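Local coordinates for protein NADH oxidoreductase (Mesorhizobium loti, PDB 3PI7) that probably binds NADPH and works as an oxidoreductase acting on NAD(P)H, perhaps a quinone reductase of the medium-chain dehydrogenase type, at residues 146-158 against 174-186. Residues are numbered along the deposited sequence; the frame is centred on the assembly and turned at random. Where two conformers were deposited one is given.
Sequences MIVNPLTAIAMFD and ASQLCKLIIGLAK
Ala153 and Leu177 interlock where the helical parts of 146-158 and 174-186 cross at -48°, their axes 8.9 Å apart, each serving as a knob in a hole of the other helix. The Ala153 methyl enters among Leu177, Leu180, Ile181 and Leu184, its CB 3.6 Å from Ile181 CG1; so small a side chain suits a place where the backbones come close. Leu177 sits among Asn149, Thr152, Ala153 and Met156. Its CB does not point at the other helix, but with CG anti to the backbone N (chi1 176°) both methyls are carried there: CD1 lies 3.4 Å from Asn149 O, while CD2 meets Thr152 CG2 at 3.7 Å. The flexible selenomethionine Met156 bends at chi3, and its CE lies 3.6 Å from Ile181 CD1.

Aromatic packing follows toward the later turns of both helices. Leu184 CB stands over a face of the Phe157 ring, a CH-pi contact 4.1 Å from the centroid, and Phe157 CZ reaches Ala185 CA at 3.7 Å, an approach eased by the small alanine. Phe190 meets this ring edge-to-face. Replacing Phe157 with an alanine would probably open a gap beside Leu184 and Ala185 and leave Phe190 without its aromatic mate.

Thr152 OG1 donates to Val148 O at 2.6 Å, and the N-cap Ser175 OG accepts from Cys178 N.

Ile181 and Ala185 also pack on strand 167-170 of the parallel Rossmann sheet; the contact thus joins the helices flanking this strand in sequence. The union depends on shape and apolar burial, the segments' hydrogen bonds serving their own helix or other parts of the chain.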
loop_
_atom_site.group_PDB
_atom_site.type_symbol
_atom_site.label_atom_id
_atom_site.label_comp_id
_atom_site.label_asym_id
_atom_site.label_seq_id
_atom_site.Cartn_x
_atom_site.Cartn_y
_atom_site.Cartn_z
HETATM N N MSE A 146 -17.022 -0.657 25.179
HETATM C CA MSE A 146 -16.474 0.704 25.202
HETATM C C MSE A 146 -15.077 0.797 24.574
HETATM O O MSE A 146 -14.687 1.895 24.168
HETATM C CB MSE A 146 -16.456 1.263 26.652
HETATM C CG MSE A 146 -15.968 2.720 26.765
HETATM SE SE MSE A 146 -15.832 3.375 28.585
HETATM C CE MSE A 146 -17.759 3.637 28.875
ATOM N N ILE A 147 -14.325 -0.281 24.489
ATOM C CA ILE A 147 -12.963 -0.159 23.973
ATOM C C ILE A 147 -12.765 -0.413 22.497
ATOM O O ILE A 147 -12.297 0.498 21.830
ATOM C CB ILE A 147 -11.996 -1.055 24.816
ATOM C CG1 ILE A 147 -11.938 -0.550 26.274
ATOM C CG2 ILE A 147 -10.569 -1.152 24.190
ATOM C CD1 ILE A 147 -11.252 -1.522 27.213
ATOM N N VAL A 148 -12.987 -1.639 22.012
ATOM C CA VAL A 148 -12.564 -2.050 20.675
ATOM C C VAL A 148 -13.185 -1.198 19.584
ATOM O O VAL A 148 -12.447 -0.497 18.893
ATOM C CB VAL A 148 -12.781 -3.563 20.408
ATOM C CG1 VAL A 148 -12.396 -3.925 18.965
ATOM C CG2 VAL A 148 -11.979 -4.406 21.409
ATOM N N ASN A 149 -14.511 -1.177 19.477
ATOM C CA ASN A 149 -15.112 -0.417 18.389
ATOM C C ASN A 149 -15.051 1.081 18.615
ATOM O O ASN A 149 -14.604 1.748 17.693
ATOM C CB ASN A 149 -16.520 -0.887 18.073
ATOM C CG ASN A 149 -16.500 -2.246 17.384
ATOM O OD1 ASN A 149 -15.507 -2.647 16.769
ATOM N ND2 ASN A 149 -17.546 -3.020 17.577
ATOM N N PRO A 150 -15.344 1.628 19.807
ATOM C CA PRO A 150 -15.281 3.087 19.980
ATOM C C PRO A 150 -13.891 3.673 19.751
ATOM O O PRO A 150 -13.780 4.705 19.105
ATOM C CB PRO A 150 -15.729 3.260 21.434
ATOM C CG PRO A 150 -16.756 2.169 21.591
ATOM C CD PRO A 150 -15.972 1.009 20.996
ATOM N N LEU A 151 -12.817 3.013 20.254
ATOM C CA LEU A 151 -11.489 3.599 20.071
ATOM C C LEU A 151 -11.020 3.417 18.660
ATOM O O LEU A 151 -10.360 4.312 18.153
ATOM C CB LEU A 151 -10.461 3.044 21.061
ATOM C CG LEU A 151 -10.818 3.344 22.531
ATOM C CD1 LEU A 151 -9.803 2.726 23.445
ATOM C CD2 LEU A 151 -10.914 4.879 22.793
ATOM N N THR A 152 -11.393 2.305 17.991
ATOM C CA THR A 152 -11.043 2.140 16.577
ATOM C C THR A 152 -11.785 3.194 15.758
ATOM O O THR A 152 -11.201 3.743 14.812
ATOM C CB THR A 152 -11.416 0.729 16.091
ATOM O OG1 THR A 152 -10.788 -0.219 16.940
ATOM C CG2 THR A 152 -10.996 0.469 14.642
ATOM N N ALA A 153 -13.054 3.483 16.120
ATOM C CA ALA A 153 -13.829 4.480 15.371
ATOM C C ALA A 153 -13.196 5.842 15.497
ATOM O O ALA A 153 -13.106 6.573 14.513
ATOM C CB ALA A 153 -15.274 4.541 15.852
ATOM N N ILE A 154 -12.797 6.217 16.701
ATOM C CA ILE A 154 -12.178 7.521 16.904
ATOM C C ILE A 154 -10.883 7.587 16.129
ATOM O O ILE A 154 -10.657 8.543 15.396
ATOM C CB ILE A 154 -11.980 7.806 18.413
ATOM C CG1 ILE A 154 -13.373 8.026 19.063
ATOM C CG2 ILE A 154 -11.033 9.042 18.651
ATOM C CD1 ILE A 154 -13.375 7.930 20.621
ATOM N N ALA A 155 -10.033 6.572 16.292
ATOM C CA ALA A 155 -8.729 6.607 15.656
ATOM C C ALA A 155 -8.828 6.628 14.125
ATOM O O ALA A 155 -8.116 7.397 13.490
ATOM C CB ALA A 155 -7.910 5.418 16.114
HETATM N N MSE A 156 -9.724 5.832 13.540
HETATM C CA MSE A 156 -9.838 5.776 12.090
HETATM C C MSE A 156 -10.598 6.976 11.543
HETATM O O MSE A 156 -10.234 7.480 10.492
HETATM C CB MSE A 156 -10.469 4.451 11.636
HETATM C CG MSE A 156 -9.521 3.270 11.899
HETATM SE SE MSE A 156 -9.930 1.660 10.836
HETATM C CE MSE A 156 -11.747 1.840 11.141
ATOM N N PHE A 157 -11.584 7.482 12.269
ATOM C CA PHE A 157 -12.254 8.679 11.795
ATOM C C PHE A 157 -11.255 9.865 11.812
ATOM O O PHE A 157 -11.354 10.732 10.935
ATOM C CB PHE A 157 -13.529 8.967 12.581
ATOM C CG PHE A 157 -14.257 10.147 11.997
ATOM C CD1 PHE A 157 -14.744 10.110 10.690
ATOM C CD2 PHE A 157 -14.419 11.317 12.732
ATOM C CE1 PHE A 157 -15.372 11.229 10.132
ATOM C CE2 PHE A 157 -15.071 12.420 12.176
ATOM C CZ PHE A 157 -15.521 12.374 10.872
ATOM N N ASP A 158 -10.258 9.864 12.749
ATOM C CA ASP A 158 -9.221 10.900 12.810
ATOM C C ASP A 158 -8.429 10.901 11.480
ATOM O O ASP A 158 -8.050 11.955 10.996
ATOM C CB ASP A 158 -8.286 10.679 14.016
ATOM C CG ASP A 158 -8.694 11.365 15.319
ATOM O OD1 ASP A 158 -9.631 12.201 15.290
ATOM O OD2 ASP A 158 -8.040 11.103 16.359
ATOM N N ALA A 174 -22.650 -2.339 7.521
ATOM C CA ALA A 174 -23.598 -2.574 8.606
ATOM C C ALA A 174 -22.949 -3.011 9.917
ATOM O O ALA A 174 -23.670 -3.253 10.892
ATOM C CB ALA A 174 -24.611 -3.607 8.169
ATOM N N SER A 175 -21.614 -3.122 9.965
ATOM C CA SER A 175 -20.930 -3.564 11.182
ATOM C C SER A 175 -21.056 -2.511 12.292
ATOM O O SER A 175 -21.251 -1.339 11.980
ATOM C CB SER A 175 -19.463 -3.856 10.884
ATOM O OG SER A 175 -18.742 -2.657 10.657
ATOM N N GLN A 176 -20.990 -2.920 13.583
ATOM C CA GLN A 176 -21.086 -1.937 14.670
ATOM C C GLN A 176 -20.044 -0.811 14.527
ATOM O O GLN A 176 -20.357 0.358 14.745
ATOM C CB GLN A 176 -20.936 -2.595 16.043
ATOM C CG GLN A 176 -21.139 -1.597 17.186
ATOM C CD GLN A 176 -22.521 -0.984 17.139
ATOM O OE1 GLN A 176 -22.687 0.214 16.858
ATOM N NE2 GLN A 176 -23.544 -1.821 17.294
ATOM N N LEU A 177 -18.810 -1.171 14.165
ATOM C CA LEU A 177 -17.741 -0.196 13.999
ATOM C C LEU A 177 -18.113 0.864 12.928
ATOM O O LEU A 177 -18.000 2.084 13.180
ATOM C CB LEU A 177 -16.456 -0.933 13.632
ATOM C CG LEU A 177 -15.222 -0.098 13.320
ATOM C CD1 LEU A 177 -14.928 0.939 14.407
ATOM C CD2 LEU A 177 -14.017 -1.004 13.154
ATOM N N CYS A 178 -18.575 0.396 11.761
ATOM C CA CYS A 178 -18.952 1.314 10.681
ATOM C C CYS A 178 -20.087 2.215 11.131
ATOM O O CYS A 178 -20.064 3.419 10.837
ATOM C CB CYS A 178 -19.302 0.554 9.409
ATOM S SG CYS A 178 -17.866 -0.178 8.581
ATOM N N LYS A 179 -21.044 1.673 11.897
ATOM C CA LYS A 179 -22.135 2.490 12.393
ATOM C C LYS A 179 -21.632 3.570 13.346
ATOM O O LYS A 179 -22.133 4.685 13.286
ATOM C CB LYS A 179 -23.231 1.629 13.037
ATOM C CG LYS A 179 -23.893 0.719 11.999
ATOM C CD LYS A 179 -25.228 0.120 12.454
ATOM C CE LYS A 179 -25.083 -0.974 13.472
ATOM N NZ LYS A 179 -26.392 -1.657 13.675
ATOM N N LEU A 180 -20.626 3.285 14.196
ATOM C CA LEU A 180 -20.070 4.335 15.063
ATOM C C LEU A 180 -19.388 5.433 14.215
ATOM O O LEU A 180 -19.508 6.623 14.510
ATOM C CB LEU A 180 -19.047 3.742 16.047
ATOM C CG LEU A 180 -19.576 2.857 17.181
ATOM C CD1 LEU A 180 -18.442 2.254 17.931
ATOM C CD2 LEU A 180 -20.491 3.620 18.104
ATOM N N ILE A 181 -18.632 5.027 13.190
ATOM C CA ILE A 181 -17.927 5.985 12.326
ATOM C C ILE A 181 -18.934 6.818 11.551
ATOM O O ILE A 181 -18.751 8.021 11.440
ATOM C CB ILE A 181 -16.899 5.280 11.398
ATOM C CG1 ILE A 181 -15.827 4.625 12.284
ATOM C CG2 ILE A 181 -16.231 6.309 10.407
ATOM C CD1 ILE A 181 -14.791 3.772 11.558
ATOM N N ILE A 182 -20.006 6.179 11.055
ATOM C CA ILE A 182 -21.058 6.899 10.316
ATOM C C ILE A 182 -21.620 8.034 11.213
ATOM O O ILE A 182 -21.738 9.170 10.743
ATOM C CB ILE A 182 -22.167 5.945 9.777
ATOM C CG1 ILE A 182 -21.627 5.073 8.632
ATOM C CG2 ILE A 182 -23.359 6.775 9.258
ATOM C CD1 ILE A 182 -22.481 3.846 8.256
ATOM N N GLY A 183 -21.896 7.722 12.484
ATOM C CA GLY A 183 -22.380 8.680 13.485
ATOM C C GLY A 183 -21.451 9.869 13.670
ATOM O O GLY A 183 -21.891 11.016 13.601
ATOM N N LEU A 184 -20.151 9.602 13.853
ATOM C CA LEU A 184 -19.107 10.635 13.944
ATOM C C LEU A 184 -19.072 11.502 12.694
ATOM O O LEU A 184 -18.914 12.716 12.775
ATOM C CB LEU A 184 -17.720 9.984 14.109
ATOM C CG LEU A 184 -17.410 9.308 15.447
ATOM C CD1 LEU A 184 -16.075 8.561 15.383
ATOM C CD2 LEU A 184 -17.376 10.336 16.596
ATOM N N ALA A 185 -19.134 10.852 11.516
ATOM C CA ALA A 185 -19.105 11.522 10.237
ATOM C C ALA A 185 -20.267 12.482 10.099
ATOM O O ALA A 185 -20.054 13.621 9.705
ATOM C CB ALA A 185 -19.151 10.491 9.125
ATOM N N LYS A 186 -21.472 12.046 10.472
ATOM C CA LYS A 186 -22.689 12.861 10.348
ATOM C C LYS A 186 -22.556 14.134 11.193
ATOM O O LYS A 186 -22.937 15.212 10.738
ATOM C CB LYS A 186 -23.937 12.050 10.745
ATOM C CG LYS A 186 -25.260 12.774 10.494
ATOM C CD LYS A 186 -26.454 11.982 11.014
ATOM C CE LYS A 186 -27.752 12.708 10.733
ATOM N NZ LYS A 186 -28.932 11.816 10.904
#